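Local coordinates for condensin complex subunit 3 (Schizosaccharomyces pombe, PDB 5OQR), which serves as a regulatory subunit of the condensin complex, which is required to convert interphase chromatin into condensed, mitotic-like chromosomes, at residues S310-L313 / A314-N318; M333-V336 / V337-T340. All coordinates share one frame; numbering follows the deposited sequence.

Contact 1 (S310-L313 / A314-N318); sequences SSLL and ARTFN
Within helix 308-324, in a buried part of it, Leu312 and Thr316 meet one turn apart, where the threonine turns its hydroxyl back onto the leucine carbonyl. Leu312 O takes two hydrogen bonds from this residue: the regular helical one from Thr316 N and a second from Thr316 OG1 at 2.9 Å. The two donors come from opposite faces of the carbonyl plane. With OG1 anti to its own carbonyl carbon (chi1 -52°), the hydroxyl lies along the helix wall and its donor is used locally, which lets a polar residue sit in packing against Ile282 and Lys283 of helix 275-288. Arg315 N donates to Ser311 O and Phe317 N to Leu313 O, the latter at 2.8 Å, while the bond from Ala314 N to Ser310 O is weak.

Leu312 also touches Arg315: Leu312 CD1 comes within 3.9 Å of Arg315 NH2, obliquely to the guanidinium plane. The polar end of that arginine is engaged beyond the turn, by a salt bridge to Glu319, a hydrogen bond to Gln365 and a cation-pi contact with Tyr368. Ala314, with only a methyl group, fits close against Phe302 and Trp303 of helix 300-304, whereas the bulkier Phe317 packs on Phe298. Such bonding of a threonine hydroxyl (i) to the carbonyl at i-4 is a familiar feature of alpha helices, here in an all-helical HEAT-repeat protein.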
loop_
_atom_site.group_PDB
_atom_site.type_symbol
_atom_site.label_atom_id
_atom_site.label_comp_id
_atom_site.label_asym_id
_atom_site.label_seq_id
_atom_site.Cartn_x
_atom_site.Cartn_y
_atom_site.Cartn_z
ATOM N N SER A 310 14.949 25.390 -1.866
ATOM C CA SER A 310 14.834 26.262 -3.028
ATOM C C SER A 310 15.219 25.531 -4.307
ATOM O O SER A 310 14.566 25.694 -5.343
ATOM C CB SER A 310 15.706 27.500 -2.819
ATOM O OG SER A 310 16.147 28.041 -4.047
ATOM N N SER A 311 16.268 24.708 -4.254
ATOM C CA SER A 311 16.712 24.006 -5.453
ATOM C C SER A 311 15.748 22.885 -5.824
ATOM O O SER A 311 15.497 22.643 -7.009
ATOM C CB SER A 311 18.121 23.454 -5.246
ATOM O OG SER A 311 18.138 22.452 -4.247
ATOM N N LEU A 312 15.204 22.189 -4.825
ATOM C CA LEU A 312 14.238 21.133 -5.103
ATOM C C LEU A 312 12.980 21.700 -5.744
ATOM O O LEU A 312 12.378 21.063 -6.615
ATOM C CB LEU A 312 13.889 20.392 -3.815
ATOM C CG LEU A 312 12.931 19.209 -3.971
ATOM C CD1 LEU A 312 13.626 18.043 -4.636
ATOM C CD2 LEU A 312 12.385 18.805 -2.627
ATOM N N LEU A 313 12.565 22.895 -5.324
ATOM C CA LEU A 313 11.373 23.508 -5.898
ATOM C C LEU A 313 11.555 23.791 -7.382
ATOM O O LEU A 313 10.638 23.572 -8.181
ATOM C CB LEU A 313 11.037 24.797 -5.148
ATOM C CG LEU A 313 9.842 25.582 -5.689
ATOM C CD1 LEU A 313 8.569 24.748 -5.633
ATOM C CD2 LEU A 313 9.677 26.877 -4.918
ATOM N N ALA A 314 12.728 24.292 -7.773
ATOM C CA ALA A 314 12.969 24.583 -9.181
ATOM C C ALA A 314 13.001 23.303 -10.007
ATOM O O ALA A 314 12.443 23.254 -11.108
ATOM C CB ALA A 314 14.275 25.361 -9.337
ATOM N N ARG A 315 13.646 22.256 -9.491
ATOM C CA ARG A 315 13.721 20.997 -10.224
ATOM C C ARG A 315 12.339 20.382 -10.401
ATOM O O ARG A 315 12.049 19.778 -11.440
ATOM C CB ARG A 315 14.660 20.032 -9.499
ATOM C CG ARG A 315 14.555 18.577 -9.944
ATOM C CD ARG A 315 13.576 17.797 -9.072
ATOM N NE ARG A 315 13.548 16.376 -9.407
ATOM C CZ ARG A 315 14.098 15.406 -8.684
ATOM N NH1 ARG A 315 14.008 14.151 -9.096
ATOM N NH2 ARG A 315 14.732 15.671 -7.550
ATOM N N THR A 316 11.473 20.515 -9.393
ATOM C CA THR A 316 10.123 19.970 -9.502
ATOM C C THR A 316 9.258 20.829 -10.416
ATOM O O THR A 316 8.500 20.300 -11.237
ATOM C CB THR A 316 9.487 19.860 -8.116
ATOM O OG1 THR A 316 10.363 19.143 -7.237
ATOM C CG2 THR A 316 8.157 19.122 -8.199
ATOM N N PHE A 317 9.348 22.152 -10.276
ATOM C CA PHE A 317 8.642 23.055 -11.178
ATOM C C PHE A 317 8.999 22.752 -12.627
ATOM O O PHE A 317 8.123 22.660 -13.494
ATOM C CB PHE A 317 8.981 24.502 -10.817
ATOM C CG PHE A 317 8.534 25.511 -11.834
ATOM C CD1 PHE A 317 7.295 26.113 -11.732
ATOM C CD2 PHE A 317 9.362 25.873 -12.882
ATOM C CE1 PHE A 317 6.886 27.045 -12.661
ATOM C CE2 PHE A 317 8.957 26.802 -13.814
ATOM C CZ PHE A 317 7.718 27.390 -13.702
ATOM N N ASN A 318 10.294 22.592 -12.904
ATOM C CA ASN A 318 10.730 22.225 -14.246
ATOM C C ASN A 318 10.190 20.855 -14.638
ATOM O O ASN A 318 9.825 20.631 -15.797
ATOM C CB ASN A 318 12.259 22.251 -14.307
ATOM C CG ASN A 318 12.799 21.918 -15.680
ATOM O OD1 ASN A 318 12.644 22.689 -16.621
ATOM N ND2 ASN A 318 13.456 20.773 -15.795
#

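Contact 2 (M333-V336 / V337-T340); sequences MPEV and VQLT
Gln338 places CG anti to its carbonyl carbon (chi1 -48°) and then runs on extended, so that its amide reaches back beside Glu335 at the start of helix 336-348. There Gln338 OE1 accepts a hydrogen bond from Glu335 N, 3.1 Å long and fairly straight at hydrogen (159°), although the donor stands well above the plane of the amide carbonyl and not on a lone pair. Glutamine suits this place because its side chain is long enough to span the turn and carries an acceptor at its end. The same Gln338 OE1 lies 3.4 Å from Glu335 CG, while the Glu335 carboxylate itself leads away from residues 337-340.

Pro334 lies beside the returning glutamine: Pro334 CB is 3.9 Å from both CB and NE2 of Gln338, so the ring offers an apolar surface to the aliphatic part of the side chain. NE2 has a weak hydrogen bond to Tyr342 OH further along the helix.

The first helical bonds follow. Leu339 N donates to Glu335 O at 2.8 Å, nearly in line with the C=O bond. One residue on, Thr340 N and Thr340 OG1 both donate to Val336 O, from opposite faces of its plane, which keeps the hydroxyl bonded where Thr340 packs on Lys383, Leu384 and Ser387 of helix 378-394. Val336 and Val337 both touch Asp377, just before that helix. With Glu335 as N-cap, the glutamine bond is the half of a capping box in which the N3 side chain accepts from the N-cap N-H, a recognised start of an alpha helix.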
loop_
_atom_site.group_PDB
_atom_site.type_symbol
_atom_site.label_atom_id
_atom_site.label_comp_id
_atom_site.label_asym_id
_atom_site.label_seq_id
_atom_site.Cartn_x
_atom_site.Cartn_y
_atom_site.Cartn_z
ATOM N N MET A 333 13.002 28.841 -16.603
ATOM C CA MET A 333 14.169 28.052 -16.256
ATOM C C MET A 333 15.371 28.505 -17.082
ATOM O O MET A 333 15.218 28.940 -18.225
ATOM C CB MET A 333 13.903 26.571 -16.496
ATOM C CG MET A 333 12.855 25.967 -15.574
ATOM S SD MET A 333 13.366 25.900 -13.847
ATOM C CE MET A 333 12.655 27.409 -13.201
ATOM N N PRO A 334 16.573 28.408 -16.527
ATOM C CA PRO A 334 17.737 29.022 -17.167
ATOM C C PRO A 334 18.253 28.200 -18.336
ATOM O O PRO A 334 17.979 27.008 -18.472
ATOM C CB PRO A 334 18.769 29.070 -16.038
ATOM C CG PRO A 334 18.431 27.907 -15.189
ATOM C CD PRO A 334 16.932 27.750 -15.259
ATOM N N GLU A 335 19.016 28.877 -19.186
ATOM C CA GLU A 335 19.726 28.209 -20.259
ATOM C C GLU A 335 20.902 27.424 -19.688
ATOM O O GLU A 335 21.381 27.686 -18.582
ATOM C CB GLU A 335 20.214 29.230 -21.287
ATOM C CG GLU A 335 19.117 30.145 -21.825
ATOM C CD GLU A 335 18.562 29.674 -23.152
ATOM O OE1 GLU A 335 19.314 29.685 -24.149
ATOM O OE2 GLU A 335 17.375 29.284 -23.197
ATOM N N VAL A 336 21.368 26.442 -20.459
ATOM C CA VAL A 336 22.439 25.575 -19.980
ATOM C C VAL A 336 23.678 26.384 -19.626
ATOM O O VAL A 336 24.429 26.015 -18.714
ATOM C CB VAL A 336 22.758 24.494 -21.030
ATOM C CG1 VAL A 336 21.545 23.624 -21.282
ATOM C CG2 VAL A 336 23.222 25.134 -22.308
ATOM N N VAL A 337 23.922 27.486 -20.336
ATOM C CA VAL A 337 25.070 28.335 -20.026
ATOM C C VAL A 337 24.979 28.838 -18.592
ATOM O O VAL A 337 25.932 28.729 -17.813
ATOM C CB VAL A 337 25.160 29.501 -21.027
ATOM C CG1 VAL A 337 26.295 30.449 -20.654
ATOM C CG2 VAL A 337 25.357 28.971 -22.438
ATOM N N GLN A 338 23.828 29.402 -18.225
ATOM C CA GLN A 338 23.630 29.853 -16.854
ATOM C C GLN A 338 23.628 28.675 -15.891
ATOM O O GLN A 338 24.154 28.773 -14.777
ATOM C CB GLN A 338 22.320 30.629 -16.738
ATOM C CG GLN A 338 22.098 31.698 -17.799
ATOM C CD GLN A 338 20.631 32.046 -17.957
ATOM O OE1 GLN A 338 20.026 31.776 -18.995
ATOM N NE2 GLN A 338 20.047 32.638 -16.924
ATOM N N LEU A 339 23.040 27.552 -16.307
ATOM C CA LEU A 339 22.989 26.371 -15.453
ATOM C C LEU A 339 24.389 25.862 -15.145
ATOM O O LEU A 339 24.722 25.586 -13.989
ATOM C CB LEU A 339 22.158 25.282 -16.129
ATOM C CG LEU A 339 21.938 24.003 -15.324
ATOM C CD1 LEU A 339 20.961 24.246 -14.189
ATOM C CD2 LEU A 339 21.449 22.894 -16.229
ATOM N N THR A 340 25.226 25.727 -16.177
ATOM C CA THR A 340 26.618 25.349 -15.957
ATOM C C THR A 340 27.282 26.296 -14.968
ATOM O O THR A 340 28.042 25.867 -14.095
ATOM C CB THR A 340 27.381 25.346 -17.282
ATOM O OG1 THR A 340 26.667 24.567 -18.250
ATOM C CG2 THR A 340 28.772 24.757 -17.101
#

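How the contacts relate
Contact 1 lies in the first half of helix 308-324, and contact 2 is the beginning of helix 336-348, which follows it in the chain after the short helix 327-330. Their centres are about 14 Å apart, yet they touch through Met333, whose side chain reaches back to the earlier helix. Met333 CE lies 3.6 Å from Phe317 CD2, and Met333 CG lies 3.4 Å from Asn318 OD1. The flexible thioether thus packs among Phe317, Phe298 and Trp303, joining the loop ahead of the N-cap to the same aromatic surroundings as contact 1. Both contacts repeat one device, a threonine hydroxyl bonded to the carbonyl four residues earlier, within helix packing.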